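Local coordinates for protein cysteine protease-like virA (PDB 3EB8) that acts as a secreted Shigella virulence effector needed for entry into epithelial cells and for bacterial spread within and between them, its assigned protease activity being disputed, at residues D21-S26 and I44-C49. Numbering follows the deposited sequence.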
loop_
_atom_site.group_PDB
_atom_site.type_symbol
_atom_site.label_atom_id
_atom_site.label_comp_id
_atom_site.label_asym_id
_atom_site.label_seq_id
_atom_site.Cartn_x
_atom_site.Cartn_y
_atom_site.Cartn_z
ATOM N N ASP A 21 -11.051 -11.966 -5.052
ATOM C CA ASP A 21 -9.775 -11.992 -4.341
ATOM C C ASP A 21 -8.810 -12.910 -5.092
ATOM O O ASP A 21 -7.633 -12.603 -5.249
ATOM C CB ASP A 21 -9.957 -12.445 -2.890
ATOM C CG ASP A 21 -10.688 -11.410 -2.024
ATOM O OD1 ASP A 21 -11.162 -10.360 -2.550
ATOM O OD2 ASP A 21 -10.783 -11.666 -0.800
ATOM N N SER A 22 -9.340 -14.030 -5.568
ATOM C CA SER A 22 -8.663 -14.946 -6.482
ATOM C C SER A 22 -7.990 -14.251 -7.673
ATOM O O SER A 22 -7.114 -14.825 -8.317
ATOM C CB SER A 22 -9.673 -15.971 -7.000
ATOM O OG SER A 22 -9.964 -16.936 -6.005
ATOM N N PHE A 23 -8.412 -13.027 -7.973
ATOM C CA PHE A 23 -7.884 -12.315 -9.120
ATOM C C PHE A 23 -6.499 -11.759 -8.820
ATOM O O PHE A 23 -6.280 -11.125 -7.785
ATOM C CB PHE A 23 -8.841 -11.208 -9.584
ATOM C CG PHE A 23 -9.981 -11.710 -10.424
ATOM C CD1 PHE A 23 -11.163 -12.123 -9.836
ATOM C CD2 PHE A 23 -9.854 -11.796 -11.806
ATOM C CE1 PHE A 23 -12.211 -12.614 -10.607
ATOM C CE2 PHE A 23 -10.896 -12.280 -12.594
ATOM C CZ PHE A 23 -12.077 -12.685 -11.999
ATOM N N SER A 24 -5.564 -12.017 -9.727
ATOM C CA SER A 24 -4.194 -11.550 -9.572
ATOM C C SER A 24 -3.748 -10.848 -10.837
ATOM O O SER A 24 -4.216 -11.180 -11.924
ATOM C CB SER A 24 -3.266 -12.734 -9.289
ATOM O OG SER A 24 -3.836 -13.589 -8.306
ATOM N N PRO A 25 -2.840 -9.875 -10.703
ATOM C CA PRO A 25 -2.292 -9.174 -11.870
ATOM C C PRO A 25 -1.661 -10.173 -12.821
ATOM O O PRO A 25 -1.054 -11.152 -12.378
ATOM C CB PRO A 25 -1.198 -8.286 -11.266
ATOM C CG PRO A 25 -1.535 -8.161 -9.845
ATOM C CD PRO A 25 -2.225 -9.426 -9.446
ATOM N N SER A 26 -1.812 -9.946 -14.116
ATOM C CA SER A 26 -1.191 -10.828 -15.085
ATOM C C SER A 26 0.150 -10.256 -15.552
ATOM O O SER A 26 0.193 -9.293 -16.314
ATOM C CB SER A 26 -2.141 -11.061 -16.252
ATOM O OG SER A 26 -3.293 -11.744 -15.789
ATOM N N ILE A 44 -11.203 -23.795 -14.117
ATOM C CA ILE A 44 -11.694 -22.639 -14.842
ATOM C C ILE A 44 -10.729 -21.464 -14.718
ATOM O O ILE A 44 -9.938 -21.376 -13.776
ATOM C CB ILE A 44 -13.085 -22.242 -14.354
ATOM C CG1 ILE A 44 -14.079 -23.333 -14.747
ATOM C CG2 ILE A 44 -13.499 -20.900 -14.927
ATOM C CD1 ILE A 44 -15.486 -22.865 -14.792
ATOM N N SER A 45 -10.783 -20.571 -15.692
ATOM C CA SER A 45 -9.908 -19.425 -15.688
ATOM C C SER A 45 -10.665 -18.231 -16.208
ATOM O O SER A 45 -11.377 -18.327 -17.200
ATOM C CB SER A 45 -8.697 -19.684 -16.569
ATOM O OG SER A 45 -7.793 -18.602 -16.485
ATOM N N ILE A 46 -10.527 -17.105 -15.527
ATOM C CA ILE A 46 -11.123 -15.870 -15.992
ATOM C C ILE A 46 -9.991 -14.897 -16.295
ATOM O O ILE A 46 -9.071 -14.742 -15.498
ATOM C CB ILE A 46 -12.100 -15.271 -14.952
ATOM C CG1 ILE A 46 -13.201 -16.265 -14.623
ATOM C CG2 ILE A 46 -12.755 -14.026 -15.488
ATOM C CD1 ILE A 46 -12.842 -17.258 -13.542
ATOM N N ARG A 47 -10.049 -14.267 -17.460
ATOM C CA ARG A 47 -9.055 -13.284 -17.823
ATOM C C ARG A 47 -9.733 -11.952 -18.042
ATOM O O ARG A 47 -10.764 -11.870 -18.717
ATOM C CB ARG A 47 -8.318 -13.705 -19.090
ATOM C CG ARG A 47 -7.857 -15.138 -19.083
ATOM C CD ARG A 47 -6.876 -15.409 -17.958
ATOM N NE ARG A 47 -6.371 -16.775 -18.046
ATOM C CZ ARG A 47 -5.430 -17.166 -18.898
ATOM N NH1 ARG A 47 -4.883 -16.287 -19.728
ATOM N NH2 ARG A 47 -5.038 -18.433 -18.911
ATOM N N LEU A 48 -9.161 -10.904 -17.469
ATOM C CA LEU A 48 -9.687 -9.565 -17.649
ATOM C C LEU A 48 -8.750 -8.794 -18.554
ATOM O O LEU A 48 -7.569 -8.643 -18.244
ATOM C CB LEU A 48 -9.791 -8.866 -16.308
ATOM C CG LEU A 48 -10.476 -9.716 -15.242
ATOM C CD1 LEU A 48 -10.490 -8.993 -13.893
ATOM C CD2 LEU A 48 -11.872 -10.073 -15.681
ATOM N N CYS A 49 -9.273 -8.311 -19.676
ATOM C CA CYS A 49 -8.440 -7.637 -20.656
ATOM C C CYS A 49 -8.923 -6.227 -20.937
ATOM O O CYS A 49 -10.119 -5.952 -20.906
ATOM C CB CYS A 49 -8.382 -8.442 -21.955
ATOM S SG CYS A 49 -7.845 -10.140 -21.713
#
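F23 meets I46 and L48 through apolar contacts alone, all made by the outer end and one side of its ring. F23 CZ lies 3.8 Å from I46 CG2, a methyl that sits at the ring edge close to the ring plane, so this contact is edge-on rather than a methyl laid over the face. L48 approaches the same ring obliquely: its CD1 is 3.6 Å from both CD2 and CE2 of F23, and its CG stands 3.7 Å from CE2 of F23. Both aliphatic side chains cross the phenylalanine at about a right angle. The CB of I46 points toward 21-26, and with CG1 anti to the carbonyl carbon (chi1 -58°) the CG2 branch lies anti to the backbone N, where it and CB both meet the end of the ring.

The topology explains why these side chains meet although their backbones do not pair. In the antiparallel meander, 35-41 and 44-51 form a hairpin, and strand 35-41 lies between 24-25 and 44-51; the CA atoms of F23 and I46 are 8.4 Å apart. Backbone hydrogen bonds of S24 with H38 and of I46 with A39 tie both segments to strand 35-41. On the shared face, F23 also touches A39 and L48 touches F36, while V57 of the next strand packs against I46 and L48.

Polar interactions occupy the other face of strand 44-51, where the CB of R47 points away from 21-26. R47 NE donates to S45 OG over 2.8 Å, nearly straight at 168°, with the oxygen in the guanidinium plane. R47 NH1 reaches E35 OE1 in a salt bridge, and the other oxygen of that carboxylate hydrogen-bonds S26 OG, linking both segments through one glutamate.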